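Thioredoxin (Bacillus cereus, PDB 4EUY) is of uncharacterised function but belongs to the thioredoxin family and probably acts as a thiol-disulfide redox protein. Local coordinates at residues L20-I25 with V75-N80; N48-I53 with R98-F103; K26-G31 with E54-D59. All coordinates share one frame; numbering follows the deposited sequence.

Interaction 1 (L20-I25 with V75-N80); sequences LVLLFI and VLLFYN
L20 to F24 pair with V75 to Y79 in the centre of the thioredoxin-fold sheet, where strand 20-27 lies between parallel 50-57 and antiparallel 74-79. V21 and F78 form one hydrogen-bonded pair, with V21 N to F78 O at 3.0 Å and F78 N to V21 O at 2.8 Å. L23 and L76 form the next: L23 N bonds to L76 O over 2.7 Å and L76 N back to L23 O over 2.8 Å. Between these rungs the non-hydrogen-bonded L22 and L77 send their side chains to the face that also carries L20, F24, V75 and Y79. There L77 CD1 reaches across to L22 CB, 3.4 Å away, while V75 divides its methyls: CG1 lies 3.6 Å from L22 CG and CG2 meets F24 CD1. With CG anti to the backbone N (chi1 -172°), the F24 ring meets this methyl obliquely. At the other end L20 CD1 touches Y79 CB at 4.0 Å. On the reverse face L23 CD1 meets the CD2-CE2 side of the F78 ring at an oblique tilt, 4.1 Å from CD2. Helix 31-45 covers the first face, touching L22 and F24, and P73 also packs on F24. Strand-to-strand cohesion thus rests on backbone hydrogen bonds with aliphatic and aromatic contacts above and below, and no side-chain polar group takes part.

Interaction 2 (N48-I53 with R98-F103); sequences NYVEKI and RTIQLF
I100 is the first residue of 98-103 to meet the other segment, and it does so with both its side chain and its backbone. Its CG2 methyl, anti to the backbone N, lies 3.9 Å from V50 CG2, the two side chains crossing at about a right angle. The same methyl approaches the far end of the Y49 side chain, 3.8 Å from CZ, and comes to that ring obliquely. The carbonyl of I100, in the last turn of its helix, receives the phenol: Y49 OH donates to I100 O over 2.9 Å. The oxygen lies in the plane of the Y49 ring, at its edge, yet the hydroxyl stands well above the carbonyl plane, 61° out of it, with a C=O...donor angle of 117°. Next along the chain, Q101 contributes little beyond its CA, 4.1 Å from Y49 OH. F103 then brings CB to Y49 CE1 at 3.8 Å, and the two side chains cross nearly at right angles; the F103 ring itself leads away from Y49. The contact therefore joins the C-terminal end of helix 93-101 to the loop leading into strand 50-57, with V50 adding a methyl contact. L44 of helix 31-45 touches both V50 and I100, L20 of the adjacent strand touches both Y49 and F103, and the F103 ring meets that of Y79 on strand 74-79.

Interaction 3 (K26-G31 with E54-D59); sequences KTENCG and EILLQD
K26 and T27 run parallel to L56 and L57, with K26 opposite L56 and T27 opposite L57. K26 uses both its backbone groups on the residues flanking L56: K26 N donates to I55 O at 2.9 Å, and K26 O accepts L57 N at 2.7 Å, with an N-H...O angle of 167°. Farther on the pairing fades, since E28 N and L57 O form only a weak hydrogen bond of 3.3 Å. K26 and L56 share the face of the sheet that carries helix 31-45. K26 holds CG between the backbone N and the carbonyl carbon (chi1 39°), 4.0 Å from L56 CD1; the rest of the chain is extended, and NZ comes near E54. NZ to E54 OE1 is a long salt bridge of 3.8 Å, and the other carboxylate oxygen of E54 is paired with K52. The two strands and the helix between them make a beta-alpha-beta unit that carries a CxxC sequence at a helix start, as in redox-active thioredoxins: C30, at the N-cap position, is joined to C33 in a disulfide, and the K26 side chain touches C33. On the other face T27 CG2 lies 4.1 Å from D59 CA, while the T27 hydroxyl is hydrogen-bonded to T71 O. Beyond the strand ends the contact is made by exposed residues with polar side chains. E28 and Q58 lie side by side and point the same way, with E28 OE1 3.3 Å from Q58 CG and the carboxylate and amide planes turned 75° apart. N29 crosses D59 at about a right angle, its CB 3.6 Å from D59 OD2.

In the fold
Interaction 1 is the buried contact of the set, close to the centre of the chain, whereas interactions 2 and 3 lie at the surface on opposite sides of that centre, their own centres about 23 Å apart. Strand 20-27 serves both interactions 1 and 3, pairing antiparallel with one neighbour and parallel with the other; strand 50-57 in turn gives its start to interaction 2 and its end to interaction 3. Chemistry follows place: apolar faces flank the central ladder, one phenol-to-carbonyl bond, with a few methyl contacts, ties the helix end to the loop before strand 50-57, and charged and amide groups gather at the other end, where the chain leads on to the disulfide.

Interaction 1 (L20-I25 with V75-N80)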
loop_
_atom_site.group_PDB
_atom_site.type_symbol
_atom_site.label_atom_id
_atom_site.label_comp_id
_atom_site.label_asym_id
_atom_site.label_seq_id
_atom_site.Cartn_x
_atom_site.Cartn_y
_atom_site.Cartn_z
ATOM N N LEU A 20 3.042 -9.695 -5.896
ATOM C CA LEU A 20 3.279 -8.504 -5.076
ATOM C C LEU A 20 2.149 -7.511 -5.044
ATOM O O LEU A 20 1.736 -7.028 -6.076
ATOM C CB LEU A 20 4.520 -7.846 -5.632
ATOM C CG LEU A 20 5.356 -6.904 -4.794
ATOM C CD1 LEU A 20 5.579 -7.444 -3.404
ATOM C CD2 LEU A 20 6.667 -6.607 -5.469
ATOM N N VAL A 21 1.697 -7.192 -3.842
ATOM C CA VAL A 21 0.476 -6.407 -3.626
ATOM C C VAL A 21 0.619 -5.420 -2.500
ATOM O O VAL A 21 1.242 -5.701 -1.507
ATOM C CB VAL A 21 -0.633 -7.321 -3.146
ATOM C CG1 VAL A 21 -1.890 -6.524 -2.797
ATOM C CG2 VAL A 21 -0.873 -8.371 -4.203
ATOM N N LEU A 22 -0.010 -4.282 -2.640
ATOM C CA LEU A 22 0.234 -3.204 -1.737
ATOM C C LEU A 22 -1.123 -2.746 -1.205
ATOM O O LEU A 22 -2.029 -2.435 -1.994
ATOM C CB LEU A 22 0.969 -2.080 -2.490
ATOM C CG LEU A 22 1.139 -0.807 -1.663
ATOM C CD1 LEU A 22 1.963 0.226 -2.403
ATOM C CD2 LEU A 22 -0.223 -0.229 -1.322
ATOM N N LEU A 23 -1.281 -2.712 0.119
ATOM C CA LEU A 23 -2.524 -2.185 0.690
ATOM C C LEU A 23 -2.300 -0.806 1.128
ATOM O O LEU A 23 -1.306 -0.514 1.821
ATOM C CB LEU A 23 -2.966 -2.943 1.903
ATOM C CG LEU A 23 -3.923 -4.046 1.512
ATOM C CD1 LEU A 23 -3.211 -4.987 0.547
ATOM C CD2 LEU A 23 -4.334 -4.739 2.801
ATOM N N PHE A 24 -3.207 0.053 0.703
ATOM C CA PHE A 24 -3.194 1.421 1.145
ATOM C C PHE A 24 -4.460 1.578 1.977
ATOM O O PHE A 24 -5.619 1.428 1.470
ATOM C CB PHE A 24 -3.182 2.393 -0.032
ATOM C CG PHE A 24 -2.975 3.814 0.383
ATOM C CD1 PHE A 24 -1.739 4.414 0.266
ATOM C CD2 PHE A 24 -4.005 4.539 0.943
ATOM C CE1 PHE A 24 -1.537 5.722 0.693
ATOM C CE2 PHE A 24 -3.818 5.857 1.351
ATOM C CZ PHE A 24 -2.580 6.449 1.239
ATOM N N ILE A 25 -4.251 1.871 3.251
ATOM C CA ILE A 25 -5.384 1.950 4.174
ATOM C C ILE A 25 -5.566 3.345 4.658
ATOM O O ILE A 25 -4.584 4.005 5.072
ATOM C CB ILE A 25 -5.185 1.039 5.394
ATOM C CG1 ILE A 25 -4.840 -0.397 4.894
ATOM C CG2 ILE A 25 -6.427 1.083 6.268
ATOM C CD1 ILE A 25 -4.835 -1.440 5.983
ATOM N N VAL A 75 0.567 1.797 4.576
ATOM C CA VAL A 75 0.841 1.002 3.416
ATOM C C VAL A 75 1.441 -0.282 3.875
ATOM O O VAL A 75 2.321 -0.279 4.738
ATOM C CB VAL A 75 1.819 1.682 2.480
ATOM C CG1 VAL A 75 2.239 0.728 1.377
ATOM C CG2 VAL A 75 1.132 2.896 1.911
ATOM N N LEU A 76 0.949 -1.370 3.302
ATOM C CA LEU A 76 1.495 -2.667 3.574
ATOM C C LEU A 76 1.856 -3.245 2.270
ATOM O O LEU A 76 1.140 -3.062 1.261
ATOM C CB LEU A 76 0.443 -3.563 4.203
ATOM C CG LEU A 76 -0.030 -2.973 5.516
ATOM C CD1 LEU A 76 -0.875 -3.973 6.260
ATOM C CD2 LEU A 76 1.184 -2.625 6.348
ATOM N N LEU A 77 2.959 -3.955 2.271
ATOM C CA LEU A 77 3.352 -4.607 1.068
ATOM C C LEU A 77 3.402 -6.072 1.377
ATOM O O LEU A 77 4.014 -6.474 2.373
ATOM C CB LEU A 77 4.704 -4.087 0.629
ATOM C CG LEU A 77 4.995 -4.261 -0.849
ATOM C CD1 LEU A 77 3.873 -3.656 -1.677
ATOM C CD2 LEU A 77 6.317 -3.600 -1.166
ATOM N N PHE A 78 2.771 -6.864 0.519
ATOM C CA PHE A 78 2.732 -8.290 0.680
ATOM C C PHE A 78 3.383 -9.003 -0.489
ATOM O O PHE A 78 3.117 -8.655 -1.653
ATOM C CB PHE A 78 1.296 -8.708 0.750
ATOM C CG PHE A 78 0.628 -8.313 2.016
ATOM C CD1 PHE A 78 0.792 -9.066 3.155
ATOM C CD2 PHE A 78 -0.161 -7.188 2.088
ATOM C CE1 PHE A 78 0.173 -8.696 4.342
ATOM C CE2 PHE A 78 -0.784 -6.821 3.275
ATOM C CZ PHE A 78 -0.628 -7.580 4.398
ATOM N N TYR A 79 4.231 -9.991 -0.200
ATOM C CA TYR A 79 4.758 -10.821 -1.269
ATOM C C TYR A 79 4.303 -12.214 -1.057
ATOM O O TYR A 79 4.552 -12.779 -0.007
ATOM C CB TYR A 79 6.270 -10.824 -1.353
ATOM C CG TYR A 79 6.774 -11.726 -2.465
ATOM C CD1 TYR A 79 6.353 -11.545 -3.780
ATOM C CD2 TYR A 79 7.668 -12.763 -2.194
ATOM C CE1 TYR A 79 6.800 -12.368 -4.796
ATOM C CE2 TYR A 79 8.135 -13.603 -3.204
ATOM C CZ TYR A 79 7.698 -13.404 -4.507
ATOM O OH TYR A 79 8.160 -14.234 -5.516
ATOM N N ASN A 80 3.655 -12.768 -2.079
ATOM C CA ASN A 80 2.990 -14.057 -1.985
ATOM C C ASN A 80 2.318 -14.213 -0.617
ATOM O O ASN A 80 2.431 -15.239 0.024
ATOM C CB ASN A 80 3.986 -15.205 -2.260
ATOM C CG ASN A 80 4.289 -15.385 -3.737
ATOM O OD1 ASN A 80 4.800 -14.483 -4.396
ATOM N ND2 ASN A 80 3.980 -16.560 -4.263
#

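Interaction 2 (N48-I53 with R98-F103)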
loop_
_atom_site.group_PDB
_atom_site.type_symbol
_atom_site.label_atom_id
_atom_site.label_comp_id
_atom_site.label_asym_id
_atom_site.label_seq_id
_atom_site.Cartn_x
_atom_site.Cartn_y
_atom_site.Cartn_z
ATOM N N ASN A 48 4.390 -1.953 -12.883
ATOM C CA ASN A 48 3.144 -2.586 -13.327
ATOM C C ASN A 48 2.770 -3.827 -12.482
ATOM O O ASN A 48 1.586 -4.085 -12.209
ATOM C CB ASN A 48 3.286 -2.969 -14.830
ATOM N N TYR A 49 3.796 -4.569 -12.055
ATOM C CA TYR A 49 3.635 -5.858 -11.338
ATOM C C TYR A 49 3.227 -5.771 -9.872
ATOM O O TYR A 49 3.200 -6.796 -9.164
ATOM C CB TYR A 49 4.934 -6.694 -11.423
ATOM C CG TYR A 49 6.166 -6.114 -10.717
ATOM C CD1 TYR A 49 6.445 -6.423 -9.395
ATOM C CD2 TYR A 49 7.071 -5.294 -11.406
ATOM C CE1 TYR A 49 7.568 -5.897 -8.764
ATOM C CE2 TYR A 49 8.201 -4.775 -10.792
ATOM C CZ TYR A 49 8.449 -5.069 -9.468
ATOM O OH TYR A 49 9.572 -4.546 -8.842
ATOM N N VAL A 50 2.952 -4.554 -9.411
ATOM C CA VAL A 50 2.359 -4.365 -8.106
ATOM C C VAL A 50 0.891 -4.115 -8.267
ATOM O O VAL A 50 0.452 -3.375 -9.161
ATOM C CB VAL A 50 2.995 -3.208 -7.373
ATOM C CG1 VAL A 50 2.429 -3.108 -5.960
ATOM C CG2 VAL A 50 4.500 -3.430 -7.391
ATOM N N GLU A 51 0.148 -4.782 -7.400
ATOM C CA GLU A 51 -1.275 -4.633 -7.360
ATOM C C GLU A 51 -1.659 -3.819 -6.149
ATOM O O GLU A 51 -1.261 -4.115 -5.017
ATOM C CB GLU A 51 -1.967 -5.988 -7.323
ATOM C CG GLU A 51 -3.333 -5.929 -6.655
ATOM C CD GLU A 51 -4.368 -6.900 -7.224
ATOM O OE1 GLU A 51 -3.922 -7.924 -7.836
ATOM O OE2 GLU A 51 -5.615 -6.611 -7.024
ATOM N N LYS A 52 -2.454 -2.795 -6.392
ATOM C CA LYS A 52 -2.919 -1.963 -5.310
ATOM C C LYS A 52 -4.326 -2.363 -4.912
ATOM O O LYS A 52 -5.222 -2.613 -5.770
ATOM C CB LYS A 52 -2.886 -0.509 -5.741
ATOM C CG LYS A 52 -3.394 0.495 -4.720
ATOM C CD LYS A 52 -3.344 1.912 -5.313
ATOM C CE LYS A 52 -4.346 2.118 -6.466
ATOM N NZ LYS A 52 -5.737 1.639 -6.150
ATOM N N ILE A 53 -4.503 -2.432 -3.600
ATOM C CA ILE A 53 -5.829 -2.468 -3.003
ATOM C C ILE A 53 -5.969 -1.358 -2.009
ATOM O O ILE A 53 -5.114 -1.180 -1.121
ATOM C CB ILE A 53 -6.085 -3.777 -2.267
ATOM C CG1 ILE A 53 -5.881 -4.934 -3.244
ATOM C CG2 ILE A 53 -7.514 -3.783 -1.740
ATOM C CD1 ILE A 53 -6.224 -6.295 -2.690
ATOM N N ARG A 98 12.452 1.040 -3.000
ATOM C CA ARG A 98 13.626 0.176 -3.041
ATOM C C ARG A 98 13.107 -1.199 -2.740
ATOM O O ARG A 98 13.467 -2.164 -3.399
ATOM C CB ARG A 98 14.705 0.602 -2.061
ATOM C CG ARG A 98 14.974 2.113 -2.100
ATOM C CD ARG A 98 16.202 2.538 -1.307
ATOM N NE ARG A 98 17.386 1.926 -1.918
ATOM C CZ ARG A 98 18.649 2.202 -1.601
ATOM N NH1 ARG A 98 19.642 1.569 -2.242
ATOM N NH2 ARG A 98 18.925 3.102 -0.654
ATOM N N THR A 99 12.167 -1.284 -1.810
ATOM C CA THR A 99 11.629 -2.587 -1.486
ATOM C C THR A 99 10.970 -3.188 -2.684
ATOM O O THR A 99 11.228 -4.345 -3.013
ATOM C CB THR A 99 10.639 -2.524 -0.361
ATOM O OG1 THR A 99 11.280 -1.823 0.700
ATOM C CG2 THR A 99 10.262 -3.969 0.085
ATOM N N ILE A 100 10.152 -2.402 -3.374
ATOM C CA ILE A 100 9.494 -2.958 -4.552
ATOM C C ILE A 100 10.555 -3.459 -5.536
ATOM O O ILE A 100 10.458 -4.559 -6.091
ATOM C CB ILE A 100 8.604 -1.945 -5.266
ATOM C CG1 ILE A 100 7.389 -1.563 -4.375
ATOM C CG2 ILE A 100 8.188 -2.543 -6.610
ATOM C CD1 ILE A 100 6.668 -0.301 -4.794
ATOM N N GLN A 101 11.597 -2.648 -5.688
ATOM C CA GLN A 101 12.634 -2.918 -6.629
ATOM C C GLN A 101 13.265 -4.265 -6.384
ATOM O O GLN A 101 13.783 -4.884 -7.312
ATOM C CB GLN A 101 13.668 -1.804 -6.585
ATOM C CG GLN A 101 13.257 -0.633 -7.446
ATOM C CD GLN A 101 14.140 0.572 -7.264
ATOM O OE1 GLN A 101 14.532 0.892 -6.159
ATOM N NE2 GLN A 101 14.444 1.260 -8.351
ATOM N N LEU A 102 13.197 -4.760 -5.158
ATOM C CA LEU A 102 13.854 -6.023 -4.884
ATOM C C LEU A 102 13.138 -7.099 -5.625
ATOM O O LEU A 102 13.620 -8.215 -5.642
ATOM C CB LEU A 102 13.805 -6.394 -3.418
ATOM C CG LEU A 102 14.891 -5.796 -2.568
ATOM C CD1 LEU A 102 14.533 -4.367 -2.193
ATOM C CD2 LEU A 102 15.021 -6.690 -1.354
ATOM N N PHE A 103 12.065 -6.751 -6.299
ATOM C CA PHE A 103 11.402 -7.704 -7.141
ATOM C C PHE A 103 11.465 -7.512 -8.665
ATOM O O PHE A 103 10.898 -8.230 -9.464
ATOM C CB PHE A 103 9.998 -7.819 -6.611
ATOM C CG PHE A 103 9.946 -8.309 -5.207
ATOM C CD1 PHE A 103 10.010 -9.651 -4.924
ATOM C CD2 PHE A 103 9.855 -7.421 -4.173
ATOM C CE1 PHE A 103 9.965 -10.105 -3.631
ATOM C CE2 PHE A 103 9.803 -7.867 -2.876
ATOM C CZ PHE A 103 9.863 -9.213 -2.604
#

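Interaction 3 (K26-G31 with E54-D59)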
loop_
_atom_site.group_PDB
_atom_site.type_symbol
_atom_site.label_atom_id
_atom_site.label_comp_id
_atom_site.label_asym_id
_atom_site.label_seq_id
_atom_site.Cartn_x
_atom_site.Cartn_y
_atom_site.Cartn_z
ATOM N N LYS A 26 -6.807 3.813 4.594
ATOM C CA LYS A 26 -7.071 5.194 4.968
ATOM C C LYS A 26 -8.373 5.332 5.659
ATOM O O LYS A 26 -9.158 4.389 5.757
ATOM C CB LYS A 26 -7.028 6.132 3.766
ATOM C CG LYS A 26 -7.634 5.569 2.486
ATOM C CD LYS A 26 -7.851 6.678 1.453
ATOM C CE LYS A 26 -8.301 6.133 0.096
ATOM N NZ LYS A 26 -8.664 7.244 -0.844
ATOM N N THR A 27 -8.583 6.540 6.160
ATOM C CA THR A 27 -9.726 6.867 6.927
ATOM C C THR A 27 -10.477 7.943 6.207
ATOM O O THR A 27 -9.903 8.690 5.422
ATOM C CB THR A 27 -9.242 7.309 8.291
ATOM O OG1 THR A 27 -8.956 6.121 9.028
ATOM C CG2 THR A 27 -10.314 8.197 9.071
ATOM N N GLU A 28 -11.767 8.035 6.509
ATOM C CA GLU A 28 -12.676 8.954 5.828
ATOM C C GLU A 28 -12.350 10.447 5.903
ATOM O O GLU A 28 -12.483 11.144 4.896
ATOM C CB GLU A 28 -14.113 8.692 6.281
ATOM C CG GLU A 28 -14.590 7.308 5.845
ATOM C CD GLU A 28 -16.093 7.220 5.664
ATOM O OE1 GLU A 28 -16.822 7.527 6.636
ATOM O OE2 GLU A 28 -16.535 6.833 4.553
ATOM N N ASN A 29 -11.925 10.956 7.052
ATOM C CA ASN A 29 -11.499 12.361 7.090
ATOM C C ASN A 29 -10.032 12.469 7.469
ATOM O O ASN A 29 -9.682 12.402 8.651
ATOM C CB ASN A 29 -12.402 13.166 8.018
ATOM C CG ASN A 29 -13.850 13.178 7.540
ATOM O OD1 ASN A 29 -14.123 13.031 6.339
ATOM N ND2 ASN A 29 -14.784 13.348 8.475
ATOM N N CYS A 30 -9.180 12.615 6.446
ATOM C CA CYS A 30 -7.716 12.516 6.598
ATOM C C CYS A 30 -7.020 13.158 5.397
ATOM O O CYS A 30 -7.024 12.612 4.280
ATOM C CB CYS A 30 -7.311 11.056 6.762
ATOM S SG CYS A 30 -5.539 10.748 6.621
ATOM N N GLY A 31 -6.445 14.339 5.635
ATOM C CA GLY A 31 -5.940 15.191 4.553
ATOM C C GLY A 31 -4.722 14.603 3.894
ATOM O O GLY A 31 -4.643 14.504 2.662
ATOM N N GLU A 54 -7.054 -0.610 -2.142
ATOM C CA GLU A 54 -7.310 0.463 -1.190
ATOM C C GLU A 54 -8.375 0.044 -0.246
ATOM O O GLU A 54 -9.424 -0.448 -0.663
ATOM C CB GLU A 54 -7.775 1.700 -1.910
ATOM C CG GLU A 54 -6.653 2.408 -2.620
ATOM C CD GLU A 54 -7.133 3.567 -3.445
ATOM O OE1 GLU A 54 -8.170 4.213 -3.045
ATOM O OE2 GLU A 54 -6.472 3.812 -4.495
ATOM N N ILE A 55 -8.139 0.290 1.023
ATOM C CA ILE A 55 -9.206 0.099 1.982
ATOM C C ILE A 55 -9.535 1.382 2.661
ATOM O O ILE A 55 -8.653 1.969 3.287
ATOM C CB ILE A 55 -8.794 -0.860 3.084
ATOM C CG1 ILE A 55 -8.423 -2.215 2.477
ATOM C CG2 ILE A 55 -9.932 -0.991 4.075
ATOM C CD1 ILE A 55 -7.844 -3.210 3.475
ATOM N N LEU A 56 -10.788 1.797 2.583
ATOM C CA LEU A 56 -11.268 3.018 3.281
ATOM C C LEU A 56 -12.022 2.631 4.527
ATOM O O LEU A 56 -13.098 2.028 4.437
ATOM C CB LEU A 56 -12.214 3.784 2.369
ATOM C CG LEU A 56 -12.741 5.136 2.792
ATOM C CD1 LEU A 56 -11.573 6.003 3.221
ATOM C CD2 LEU A 56 -13.525 5.777 1.644
ATOM N N LEU A 57 -11.451 2.928 5.687
ATOM C CA LEU A 57 -12.126 2.658 6.964
ATOM C C LEU A 57 -12.963 3.814 7.339
ATOM O O LEU A 57 -12.753 4.918 6.864
ATOM C CB LEU A 57 -11.137 2.409 8.083
ATOM C CG LEU A 57 -10.387 1.099 7.879
ATOM C CD1 LEU A 57 -9.229 0.932 8.862
ATOM C CD2 LEU A 57 -11.406 0.002 8.057
ATOM N N GLN A 58 -13.921 3.556 8.210
ATOM C CA GLN A 58 -14.773 4.629 8.677
ATOM C C GLN A 58 -14.050 5.364 9.785
ATOM O O GLN A 58 -13.073 4.866 10.335
ATOM C CB GLN A 58 -16.117 4.075 9.124
ATOM C CG GLN A 58 -17.308 4.849 8.561
ATOM C CD GLN A 58 -18.623 4.071 8.618
ATOM O OE1 GLN A 58 -18.737 3.029 9.279
ATOM N NE2 GLN A 58 -19.624 4.575 7.910
ATOM N N ASP A 59 -14.529 6.559 10.105
ATOM C CA ASP A 59 -13.853 7.448 11.064
ATOM C C ASP A 59 -13.831 6.998 12.552
ATOM O O ASP A 59 -12.779 6.655 13.099
ATOM C CB ASP A 59 -14.499 8.838 10.973
ATOM C CG ASP A 59 -13.538 9.939 11.305
ATOM O OD1 ASP A 59 -12.709 9.742 12.219
ATOM O OD2 ASP A 59 -13.610 10.999 10.647
#